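PDB 2D4R: coenzyme Q-binding protein COQ10 START domain-containing protein, which is of unknown function but, as a putative member of the START domain superfamily related to COQ10, probably binds a lipid or a similar hydrophobic ligand. Local coordinates for residues Y30-E38 against S49-K59; K58-E66 against F77-Y87. All coordinates share one frame; numbering follows the deposited sequence.

Contact 1. Residues Y30-E38 against S49-K59; sequences YLKEVESLE and SRWVAVAMGKK
The carbonyl oxygen of V52 takes two backbone N-H groups from consecutive residues: E35 N lies 2.8 Å from V52 O, tilted out of the carbonyl plane, and S36 N lies 3.2 Å from V52 O, in that plane and on a lone pair. In return V52 N gives a bond to S36 O, and farther along E38 and R50 exchange a second pair. Before the bulge V54 N points almost straight at E33 O (2.9 Å); the extra residue puts the pairing on its two sides one residue out of step.
L37 and W51 face the same side and run alongside each other. With CG anti to the backbone N (chi1 -158°), L37 lays its side chain over one face of the indole, CD1 standing 3.6 Å from the centroid of the six-membered ring and 12° off its normal, a CH-pi contact. V34 CG2 meets the same ring obliquely at W51 CZ3. The indole N-H bonds to S49 OG, near the ring plane, which helps fix the ring's rotation. On the sheet face that carries S36, V52, E38 and R50, a water links S36 OG to R50 O, and E38 OE1 makes a long salt bridge of 3.6 Å to R50 NE, their flat groups almost perpendicular. Two residues facing one across an antiparallel pair make a classic beta bulge, here in the hairpin of strands 34-43 and 46-55 at the edge of the START-like sheet.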
loop_
_atom_site.group_PDB
_atom_site.type_symbol
_atom_site.label_atom_id
_atom_site.label_comp_id
_atom_site.label_asym_id
_atom_site.label_seq_id
_atom_site.Cartn_x
_atom_site.Cartn_y
_atom_site.Cartn_z
ATOM N N TYR A 30 -2.147 -0.964 11.895
ATOM C CA TYR A 30 -2.559 0.432 11.726
ATOM C C TYR A 30 -3.280 0.661 10.398
ATOM O O TYR A 30 -3.648 1.793 10.069
ATOM C CB TYR A 30 -1.343 1.361 11.818
ATOM C CG TYR A 30 -0.627 1.270 13.149
ATOM C CD1 TYR A 30 0.322 0.264 13.394
ATOM C CD2 TYR A 30 -0.922 2.167 14.179
ATOM C CE1 TYR A 30 0.952 0.159 14.639
ATOM C CE2 TYR A 30 -0.298 2.067 15.422
ATOM C CZ TYR A 30 0.635 1.064 15.641
ATOM O OH TYR A 30 1.243 0.971 16.865
ATOM N N LEU A 31 -3.469 -0.418 9.635
ATOM C CA LEU A 31 -4.233 -0.377 8.388
ATOM C C LEU A 31 -5.665 -0.881 8.621
ATOM O O LEU A 31 -5.944 -2.084 8.599
ATOM C CB LEU A 31 -3.537 -1.230 7.324
ATOM C CG LEU A 31 -2.023 -1.010 7.169
ATOM C CD1 LEU A 31 -1.509 -1.830 6.025
ATOM C CD2 LEU A 31 -1.709 0.453 6.923
ATOM N N LYS A 32 -6.575 0.054 8.851
ATOM C CA LYS A 32 -7.886 -0.296 9.366
ATOM C C LYS A 32 -8.739 -1.000 8.328
ATOM O O LYS A 32 -9.680 -1.693 8.672
ATOM C CB LYS A 32 -8.599 0.959 9.867
ATOM C CG LYS A 32 -7.875 1.644 11.015
ATOM C CD LYS A 32 -7.868 0.778 12.279
ATOM C CE LYS A 32 -6.486 0.188 12.574
ATOM N NZ LYS A 32 -6.526 -0.640 13.817
ATOM N N GLU A 33 -8.409 -0.826 7.055
ATOM C CA GLU A 33 -9.194 -1.431 5.988
ATOM C C GLU A 33 -8.624 -2.790 5.597
ATOM O O GLU A 33 -9.179 -3.486 4.739
ATOM C CB GLU A 33 -9.216 -0.509 4.767
ATOM C CG GLU A 33 -9.413 0.956 5.090
ATOM C CD GLU A 33 -9.997 1.733 3.928
ATOM O OE1 GLU A 33 -9.543 1.517 2.785
ATOM O OE2 GLU A 33 -10.912 2.554 4.159
ATOM N N VAL A 34 -7.506 -3.154 6.223
ATOM C CA VAL A 34 -6.873 -4.444 5.983
ATOM C C VAL A 34 -7.213 -5.401 7.108
ATOM O O VAL A 34 -7.009 -5.085 8.280
ATOM C CB VAL A 34 -5.342 -4.314 5.898
ATOM C CG1 VAL A 34 -4.699 -5.682 5.942
ATOM C CG2 VAL A 34 -4.962 -3.604 4.613
ATOM N N GLU A 35 -7.723 -6.573 6.738
ATOM C CA GLU A 35 -8.128 -7.595 7.693
ATOM C C GLU A 35 -6.978 -8.556 7.984
ATOM O O GLU A 35 -6.781 -8.978 9.120
ATOM C CB GLU A 35 -9.312 -8.380 7.135
ATOM C CG GLU A 35 -9.685 -9.590 7.968
ATOM C CD GLU A 35 -10.292 -10.715 7.147
ATOM O OE1 GLU A 35 -11.523 -10.700 6.931
ATOM O OE2 GLU A 35 -9.537 -11.617 6.719
ATOM N N SER A 36 -6.229 -8.911 6.946
ATOM C CA SER A 36 -5.081 -9.800 7.099
ATOM C C SER A 36 -3.964 -9.449 6.112
ATOM O O SER A 36 -4.208 -9.217 4.932
ATOM C CB SER A 36 -5.497 -11.266 6.917
ATOM O OG SER A 36 -5.908 -11.537 5.596
ATOM N N LEU A 37 -2.736 -9.405 6.611
ATOM C CA LEU A 37 -1.586 -9.176 5.758
ATOM C C LEU A 37 -0.445 -10.065 6.242
ATOM O O LEU A 37 0.145 -9.823 7.293
ATOM C CB LEU A 37 -1.179 -7.697 5.807
ATOM C CG LEU A 37 -0.363 -7.135 4.640
ATOM C CD1 LEU A 37 0.093 -5.702 4.961
ATOM C CD2 LEU A 37 0.835 -8.030 4.379
ATOM N N GLU A 38 -0.147 -11.101 5.470
ATOM C CA GLU A 38 0.886 -12.053 5.851
ATOM C C GLU A 38 2.025 -12.125 4.830
ATOM O O GLU A 38 1.806 -12.367 3.644
ATOM C CB GLU A 38 0.270 -13.449 6.067
ATOM C CG GLU A 38 -1.036 -13.710 5.311
ATOM C CD GLU A 38 -1.796 -14.948 5.806
ATOM O OE1 GLU A 38 -2.622 -15.488 5.035
ATOM O OE2 GLU A 38 -1.577 -15.379 6.963
ATOM N N SER A 49 3.596 -11.228 -0.293
ATOM C CA SER A 49 2.664 -11.092 0.813
ATOM C C SER A 49 1.223 -11.340 0.374
ATOM O O SER A 49 0.863 -11.093 -0.779
ATOM C CB SER A 49 2.788 -9.697 1.418
ATOM O OG SER A 49 2.491 -8.708 0.453
ATOM N N ARG A 50 0.408 -11.831 1.302
ATOM C CA ARG A 50 -0.997 -12.129 1.031
ATOM C C ARG A 50 -1.884 -11.105 1.741
ATOM O O ARG A 50 -1.887 -11.016 2.961
ATOM C CB ARG A 50 -1.342 -13.548 1.514
ATOM C CG ARG A 50 -2.818 -13.946 1.347
ATOM C CD ARG A 50 -3.101 -15.369 1.854
ATOM N NE ARG A 50 -2.012 -16.316 1.585
ATOM C CZ ARG A 50 -1.909 -17.067 0.488
ATOM N NH1 ARG A 50 -2.832 -16.994 -0.463
ATOM N NH2 ARG A 50 -0.880 -17.895 0.340
ATOM N N TRP A 51 -2.625 -10.328 0.964
ATOM C CA TRP A 51 -3.490 -9.298 1.528
ATOM C C TRP A 51 -4.957 -9.739 1.501
ATOM O O TRP A 51 -5.426 -10.352 0.536
ATOM C CB TRP A 51 -3.336 -7.976 0.751
ATOM C CG TRP A 51 -1.961 -7.316 0.849
ATOM C CD1 TRP A 51 -0.763 -7.866 0.501
ATOM C CD2 TRP A 51 -1.666 -5.976 1.302
ATOM N NE1 TRP A 51 0.251 -6.965 0.703
ATOM C CE2 TRP A 51 -0.273 -5.798 1.193
ATOM C CE3 TRP A 51 -2.448 -4.916 1.789
ATOM C CZ2 TRP A 51 0.364 -4.597 1.554
ATOM C CZ3 TRP A 51 -1.818 -3.728 2.149
ATOM C CH2 TRP A 51 -0.424 -3.581 2.027
ATOM N N VAL A 52 -5.674 -9.426 2.574
ATOM C CA VAL A 52 -7.122 -9.398 2.531
ATOM C C VAL A 52 -7.589 -8.048 3.028
ATOM O O VAL A 52 -7.298 -7.661 4.154
ATOM C CB VAL A 52 -7.765 -10.504 3.419
ATOM C CG1 VAL A 52 -9.293 -10.372 3.370
ATOM C CG2 VAL A 52 -7.334 -11.888 2.947
ATOM N N ALA A 53 -8.314 -7.337 2.175
ATOM C CA ALA A 53 -8.823 -6.020 2.510
ATOM C C ALA A 53 -10.342 -6.052 2.476
ATOM O O ALA A 53 -10.952 -6.914 1.829
ATOM C CB ALA A 53 -8.282 -4.971 1.512
ATOM N N VAL A 54 -10.958 -5.118 3.188
ATOM C CA VAL A 54 -12.397 -4.980 3.106
ATOM C C VAL A 54 -12.778 -3.642 2.506
ATOM O O VAL A 54 -12.269 -2.602 2.892
ATOM C CB VAL A 54 -13.062 -5.147 4.484
ATOM C CG1 VAL A 54 -12.590 -6.454 5.114
ATOM C CG2 VAL A 54 -12.756 -3.959 5.374
ATOM N N ALA A 55 -13.654 -3.697 1.517
ATOM C CA ALA A 55 -14.305 -2.512 0.998
ATOM C C ALA A 55 -15.792 -2.831 0.883
ATOM O O ALA A 55 -16.171 -3.788 0.211
ATOM C CB ALA A 55 -13.722 -2.154 -0.369
HETATM N N MSE A 56 -16.626 -2.048 1.557
HETATM C CA MSE A 56 -18.075 -2.191 1.427
HETATM C C MSE A 56 -18.592 -3.541 1.914
HETATM O O MSE A 56 -19.540 -4.092 1.345
HETATM C CB MSE A 56 -18.498 -2.010 -0.028
HETATM C CG MSE A 56 -18.234 -0.646 -0.602
HETATM SE SE MSE A 56 -19.845 0.061 -1.372
HETATM C CE MSE A 56 -20.924 -1.548 -1.448
ATOM N N GLY A 57 -17.968 -4.080 2.955
ATOM C CA GLY A 57 -18.519 -5.259 3.596
ATOM C C GLY A 57 -18.065 -6.602 3.040
ATOM O O GLY A 57 -18.031 -7.595 3.774
ATOM N N LYS A 58 -17.729 -6.655 1.752
ATOM C CA LYS A 58 -17.139 -7.872 1.203
ATOM C C LYS A 58 -15.639 -7.718 1.012
ATOM O O LYS A 58 -15.129 -6.614 0.829
ATOM C CB LYS A 58 -17.790 -8.264 -0.126
ATOM C CG LYS A 58 -17.448 -9.705 -0.557
ATOM C CD LYS A 58 -17.695 -10.719 0.575
ATOM C CE LYS A 58 -17.398 -12.162 0.154
ATOM N NZ LYS A 58 -15.942 -12.444 -0.013
ATOM N N LYS A 59 -14.930 -8.839 1.067
ATOM C CA LYS A 59 -13.484 -8.797 1.100
ATOM C C LYS A 59 -12.856 -8.981 -0.279
ATOM O O LYS A 59 -13.396 -9.651 -1.152
ATOM C CB LYS A 59 -12.943 -9.838 2.096
ATOM C CG LYS A 59 -13.389 -11.275 1.863
ATOM C CD LYS A 59 -12.671 -12.258 2.803
ATOM C CE LYS A 59 -13.351 -12.389 4.163
ATOM N NZ LYS A 59 -14.734 -12.956 4.064
HETATM O O HOH W 1 -3.597 -12.381 4.299
#

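Contact 2. Residues K58-E66 against F77-Y87; sequences KKVRWLEEE and FFSPEGDFDRY
An antiparallel beta hairpin of the START-like sheet, strands 58-69 and 74-82, is joined here, its second strand turning a corner at P80 and E81 before the chain enters strand 86-95. E65 and F78 form a hydrogen-bonded pair, E65 N donating to F78 O at 2.8 Å. At the corner side chains join the backbone in the pairing: S79 OG donates to L63 O (2.6 Å), nearly in line with the C=O, while the backbone L63 N bonds to E81 O. D83 then grips R61 twice, its N-H on R61 O and its OD2 taking R61 N from above the carboxylate plane at 2.8 Å. G82 packs CA to CA against W62 at 3.8 Å, where a side chain would clash.
W62 leads an aromatic cluster. Its CG sits between the backbone N and carbonyl carbon (chi1 71°), which carries the indole over to F84 and Y87. F84 turns its CE1 edge to the six-membered ring, planes at 83°, while the Y87 ring lies obliquely against the five-membered ring, centroids 4.2 Å apart. W62 NE1 points straight at E64 OE2 (3.1 Å), and a water joins that oxygen to Y87 OH. With an alanine here in place of W62, the edge of F84 and the face of Y87 would probably lose their partner, and E64 OE2 its indole donor. Beyond the segments V60 and W62 pair with A53 and W51 of strand 46-55, E65 OE2 pairs with R48, and F77 and Y87 reach L106 of strand 100-109.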
loop_
_atom_site.group_PDB
_atom_site.type_symbol
_atom_site.label_atom_id
_atom_site.label_comp_id
_atom_site.label_asym_id
_atom_site.label_seq_id
_atom_site.Cartn_x
_atom_site.Cartn_y
_atom_site.Cartn_z
ATOM N N LYS A 58 -17.729 -6.655 1.752
ATOM C CA LYS A 58 -17.139 -7.872 1.203
ATOM C C LYS A 58 -15.639 -7.718 1.012
ATOM O O LYS A 58 -15.129 -6.614 0.829
ATOM C CB LYS A 58 -17.790 -8.264 -0.126
ATOM C CG LYS A 58 -17.448 -9.705 -0.557
ATOM C CD LYS A 58 -17.695 -10.719 0.575
ATOM C CE LYS A 58 -17.398 -12.162 0.154
ATOM N NZ LYS A 58 -15.942 -12.444 -0.013
ATOM N N LYS A 59 -14.930 -8.839 1.067
ATOM C CA LYS A 59 -13.484 -8.797 1.100
ATOM C C LYS A 59 -12.856 -8.981 -0.279
ATOM O O LYS A 59 -13.396 -9.651 -1.152
ATOM C CB LYS A 59 -12.943 -9.838 2.096
ATOM C CG LYS A 59 -13.389 -11.275 1.863
ATOM C CD LYS A 59 -12.671 -12.258 2.803
ATOM C CE LYS A 59 -13.351 -12.389 4.163
ATOM N NZ LYS A 59 -14.734 -12.956 4.064
ATOM N N VAL A 60 -11.706 -8.346 -0.458
ATOM C CA VAL A 60 -10.932 -8.461 -1.676
ATOM C C VAL A 60 -9.569 -9.025 -1.296
ATOM O O VAL A 60 -8.938 -8.528 -0.374
ATOM C CB VAL A 60 -10.787 -7.079 -2.349
ATOM C CG1 VAL A 60 -9.894 -7.174 -3.570
ATOM C CG2 VAL A 60 -12.167 -6.566 -2.759
ATOM N N ARG A 61 -9.135 -10.074 -1.997
ATOM C CA ARG A 61 -7.954 -10.845 -1.621
ATOM C C ARG A 61 -6.954 -10.861 -2.774
ATOM O O ARG A 61 -7.323 -11.094 -3.922
ATOM C CB ARG A 61 -8.342 -12.295 -1.297
ATOM C CG ARG A 61 -9.436 -12.452 -0.274
ATOM C CD ARG A 61 -10.052 -13.839 -0.342
ATOM N NE ARG A 61 -11.452 -13.779 -0.761
ATOM C CZ ARG A 61 -12.481 -14.183 -0.017
ATOM N NH1 ARG A 61 -12.270 -14.686 1.194
ATOM N NH2 ARG A 61 -13.722 -14.070 -0.478
ATOM N N TRP A 62 -5.685 -10.618 -2.474
ATOM C CA TRP A 62 -4.672 -10.775 -3.499
ATOM C C TRP A 62 -3.317 -11.149 -2.917
ATOM O O TRP A 62 -3.057 -10.958 -1.723
ATOM C CB TRP A 62 -4.559 -9.500 -4.351
ATOM C CG TRP A 62 -3.946 -8.331 -3.658
ATOM C CD1 TRP A 62 -2.653 -7.879 -3.789
ATOM C CD2 TRP A 62 -4.599 -7.419 -2.764
ATOM N NE1 TRP A 62 -2.468 -6.741 -3.038
ATOM C CE2 TRP A 62 -3.642 -6.434 -2.399
ATOM C CE3 TRP A 62 -5.902 -7.332 -2.233
ATOM C CZ2 TRP A 62 -3.948 -5.376 -1.538
ATOM C CZ3 TRP A 62 -6.204 -6.278 -1.377
ATOM C CH2 TRP A 62 -5.227 -5.310 -1.039
ATOM N N LEU A 63 -2.464 -11.708 -3.767
ATOM C CA LEU A 63 -1.070 -11.883 -3.423
ATOM C C LEU A 63 -0.294 -10.739 -4.058
ATOM O O LEU A 63 -0.658 -10.260 -5.123
ATOM C CB LEU A 63 -0.575 -13.243 -3.921
ATOM C CG LEU A 63 -1.183 -14.408 -3.118
ATOM C CD1 LEU A 63 -1.221 -15.681 -3.952
ATOM C CD2 LEU A 63 -0.370 -14.633 -1.847
ATOM N N GLU A 64 0.758 -10.287 -3.385
ATOM C CA GLU A 64 1.488 -9.107 -3.820
ATOM C C GLU A 64 2.978 -9.356 -3.729
ATOM O O GLU A 64 3.472 -9.863 -2.728
ATOM C CB GLU A 64 1.117 -7.899 -2.957
ATOM C CG GLU A 64 1.646 -6.569 -3.488
ATOM C CD GLU A 64 1.232 -5.392 -2.626
ATOM O OE1 GLU A 64 2.078 -4.872 -1.872
ATOM O OE2 GLU A 64 0.056 -4.993 -2.697
ATOM N N GLU A 65 3.688 -8.998 -4.786
ATOM C CA GLU A 65 5.136 -9.053 -4.782
ATOM C C GLU A 65 5.657 -7.620 -4.680
ATOM O O GLU A 65 5.301 -6.751 -5.480
ATOM C CB GLU A 65 5.652 -9.743 -6.068
ATOM C CG GLU A 65 5.085 -11.179 -6.290
ATOM C CD GLU A 65 5.794 -11.999 -7.390
ATOM O OE1 GLU A 65 6.320 -11.413 -8.360
ATOM O OE2 GLU A 65 5.814 -13.247 -7.287
ATOM N N GLU A 66 6.485 -7.364 -3.676
ATOM C CA GLU A 66 7.148 -6.073 -3.585
ATOM C C GLU A 66 8.659 -6.195 -3.694
ATOM O O GLU A 66 9.282 -7.067 -3.087
ATOM C CB GLU A 66 6.764 -5.347 -2.286
ATOM C CG GLU A 66 6.668 -6.219 -1.067
ATOM C CD GLU A 66 5.241 -6.621 -0.764
ATOM O OE1 GLU A 66 5.029 -7.753 -0.281
ATOM O OE2 GLU A 66 4.329 -5.803 -1.008
ATOM N N PHE A 77 5.704 -2.741 -6.470
ATOM C CA PHE A 77 4.888 -3.911 -6.171
ATOM C C PHE A 77 3.944 -4.267 -7.306
ATOM O O PHE A 77 3.572 -3.413 -8.106
ATOM C CB PHE A 77 4.102 -3.697 -4.860
ATOM C CG PHE A 77 3.072 -2.606 -4.929
ATOM C CD1 PHE A 77 3.434 -1.275 -4.739
ATOM C CD2 PHE A 77 1.744 -2.905 -5.192
ATOM C CE1 PHE A 77 2.494 -0.255 -4.815
ATOM C CE2 PHE A 77 0.791 -1.890 -5.270
ATOM C CZ PHE A 77 1.174 -0.559 -5.079
ATOM N N PHE A 78 3.564 -5.536 -7.375
ATOM C CA PHE A 78 2.727 -6.029 -8.460
ATOM C C PHE A 78 2.015 -7.270 -7.929
ATOM O O PHE A 78 2.610 -8.043 -7.188
ATOM C CB PHE A 78 3.631 -6.358 -9.672
ATOM C CG PHE A 78 2.915 -6.976 -10.865
ATOM C CD1 PHE A 78 2.592 -6.202 -11.981
ATOM C CD2 PHE A 78 2.607 -8.338 -10.890
ATOM C CE1 PHE A 78 1.974 -6.774 -13.102
ATOM C CE2 PHE A 78 1.988 -8.916 -12.014
ATOM C CZ PHE A 78 1.674 -8.131 -13.116
ATOM N N SER A 79 0.743 -7.446 -8.281
ATOM C CA SER A 79 0.013 -8.658 -7.908
ATOM C C SER A 79 -0.030 -9.632 -9.071
ATOM O O SER A 79 -0.587 -9.326 -10.123
ATOM C CB SER A 79 -1.424 -8.334 -7.503
ATOM O OG SER A 79 -2.082 -9.527 -7.136
ATOM N N PRO A 80 0.555 -10.826 -8.891
ATOM C CA PRO A 80 0.588 -11.862 -9.929
ATOM C C PRO A 80 -0.682 -12.715 -9.903
ATOM O O PRO A 80 -1.001 -13.415 -10.870
ATOM C CB PRO A 80 1.829 -12.684 -9.569
ATOM C CG PRO A 80 2.341 -12.116 -8.237
ATOM C CD PRO A 80 1.232 -11.292 -7.672
ATOM N N GLU A 81 -1.384 -12.672 -8.775
ATOM C CA GLU A 81 -2.638 -13.393 -8.646
ATOM C C GLU A 81 -3.519 -12.847 -7.522
ATOM O O GLU A 81 -3.041 -12.209 -6.575
ATOM C CB GLU A 81 -2.373 -14.885 -8.430
ATOM C CG GLU A 81 -1.924 -15.245 -7.031
ATOM C CD GLU A 81 -1.294 -16.636 -6.930
ATOM O OE1 GLU A 81 -1.995 -17.586 -6.519
ATOM O OE2 GLU A 81 -0.091 -16.780 -7.252
ATOM N N GLY A 82 -4.817 -13.105 -7.642
ATOM C CA GLY A 82 -5.755 -12.606 -6.664
ATOM C C GLY A 82 -6.980 -12.086 -7.360
ATOM O O GLY A 82 -7.272 -12.486 -8.477
ATOM N N ASP A 83 -7.693 -11.187 -6.700
ATOM C CA ASP A 83 -8.963 -10.679 -7.214
ATOM C C ASP A 83 -8.826 -9.576 -8.275
ATOM O O ASP A 83 -9.720 -9.380 -9.090
ATOM C CB ASP A 83 -9.820 -10.162 -6.050
ATOM C CG ASP A 83 -10.331 -11.282 -5.145
ATOM O OD1 ASP A 83 -10.225 -12.471 -5.520
ATOM O OD2 ASP A 83 -10.847 -10.961 -4.055
ATOM N N PHE A 84 -7.718 -8.852 -8.252
ATOM C CA PHE A 84 -7.465 -7.826 -9.262
ATOM C C PHE A 84 -6.843 -8.454 -10.517
ATOM O O PHE A 84 -6.033 -9.379 -10.424
ATOM C CB PHE A 84 -6.513 -6.752 -8.717
ATOM C CG PHE A 84 -7.098 -5.894 -7.610
ATOM C CD1 PHE A 84 -6.825 -6.175 -6.269
ATOM C CD2 PHE A 84 -7.890 -4.787 -7.909
ATOM C CE1 PHE A 84 -7.333 -5.369 -5.246
ATOM C CE2 PHE A 84 -8.402 -3.969 -6.887
ATOM C CZ PHE A 84 -8.126 -4.260 -5.559
ATOM N N ASP A 85 -7.222 -7.955 -11.685
ATOM C CA ASP A 85 -6.515 -8.313 -12.903
ATOM C C ASP A 85 -5.176 -7.625 -12.884
ATOM O O ASP A 85 -4.186 -8.131 -13.418
ATOM C CB ASP A 85 -7.288 -7.860 -14.131
ATOM C CG ASP A 85 -8.663 -8.494 -14.215
ATOM O OD1 ASP A 85 -9.593 -7.798 -14.666
ATOM O OD2 ASP A 85 -8.812 -9.676 -13.828
ATOM N N ARG A 86 -5.148 -6.461 -12.256
ATOM C CA ARG A 86 -3.923 -5.694 -12.148
ATOM C C ARG A 86 -3.923 -4.933 -10.829
ATOM O O ARG A 86 -4.920 -4.307 -10.456
ATOM C CB ARG A 86 -3.830 -4.735 -13.333
ATOM C CG ARG A 86 -2.564 -3.919 -13.422
ATOM C CD ARG A 86 -2.626 -3.036 -14.663
ATOM N NE ARG A 86 -1.337 -2.454 -15.010
ATOM C CZ ARG A 86 -1.150 -1.577 -15.992
ATOM N NH1 ARG A 86 -2.176 -1.171 -16.733
ATOM N NH2 ARG A 86 0.067 -1.113 -16.237
ATOM N N TYR A 87 -2.807 -5.016 -10.113
ATOM C CA TYR A 87 -2.635 -4.280 -8.878
ATOM C C TYR A 87 -1.154 -4.011 -8.651
ATOM O O TYR A 87 -0.411 -4.878 -8.197
ATOM C CB TYR A 87 -3.198 -5.076 -7.716
ATOM C CG TYR A 87 -3.296 -4.301 -6.421
ATOM C CD1 TYR A 87 -4.508 -3.735 -6.014
ATOM C CD2 TYR A 87 -2.200 -4.188 -5.574
ATOM C CE1 TYR A 87 -4.618 -3.089 -4.783
ATOM C CE2 TYR A 87 -2.295 -3.538 -4.343
ATOM C CZ TYR A 87 -3.500 -2.993 -3.950
ATOM O OH TYR A 87 -3.579 -2.354 -2.723
HETATM O O HOH W 2 -1.143 -2.888 -1.109
#

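Overall arrangement
Contacts 1 and 2 join successive hairpins of one antiparallel sheet, their centres about 11 Å apart, and strand 58-69 serves both, running between strands 46-55 and 74-82. Contact 1 ties the outermost strand 34-43 to its neighbour; contact 2 lies one step further into the sheet. Both are partly buried and have a more exposed face; in contact 1 the buried face is apolar round W51, in contact 2 aromatic rings share it with the acids E64 and E66. The indoles of the two contacts stack on each other, and backbone bonds such as W51 N to W62 O (2.8 Å) join them. Contact 1 relies mainly on backbone pairing with aliphatic cover, whereas contact 2 adds side-chain oxygens at its corner.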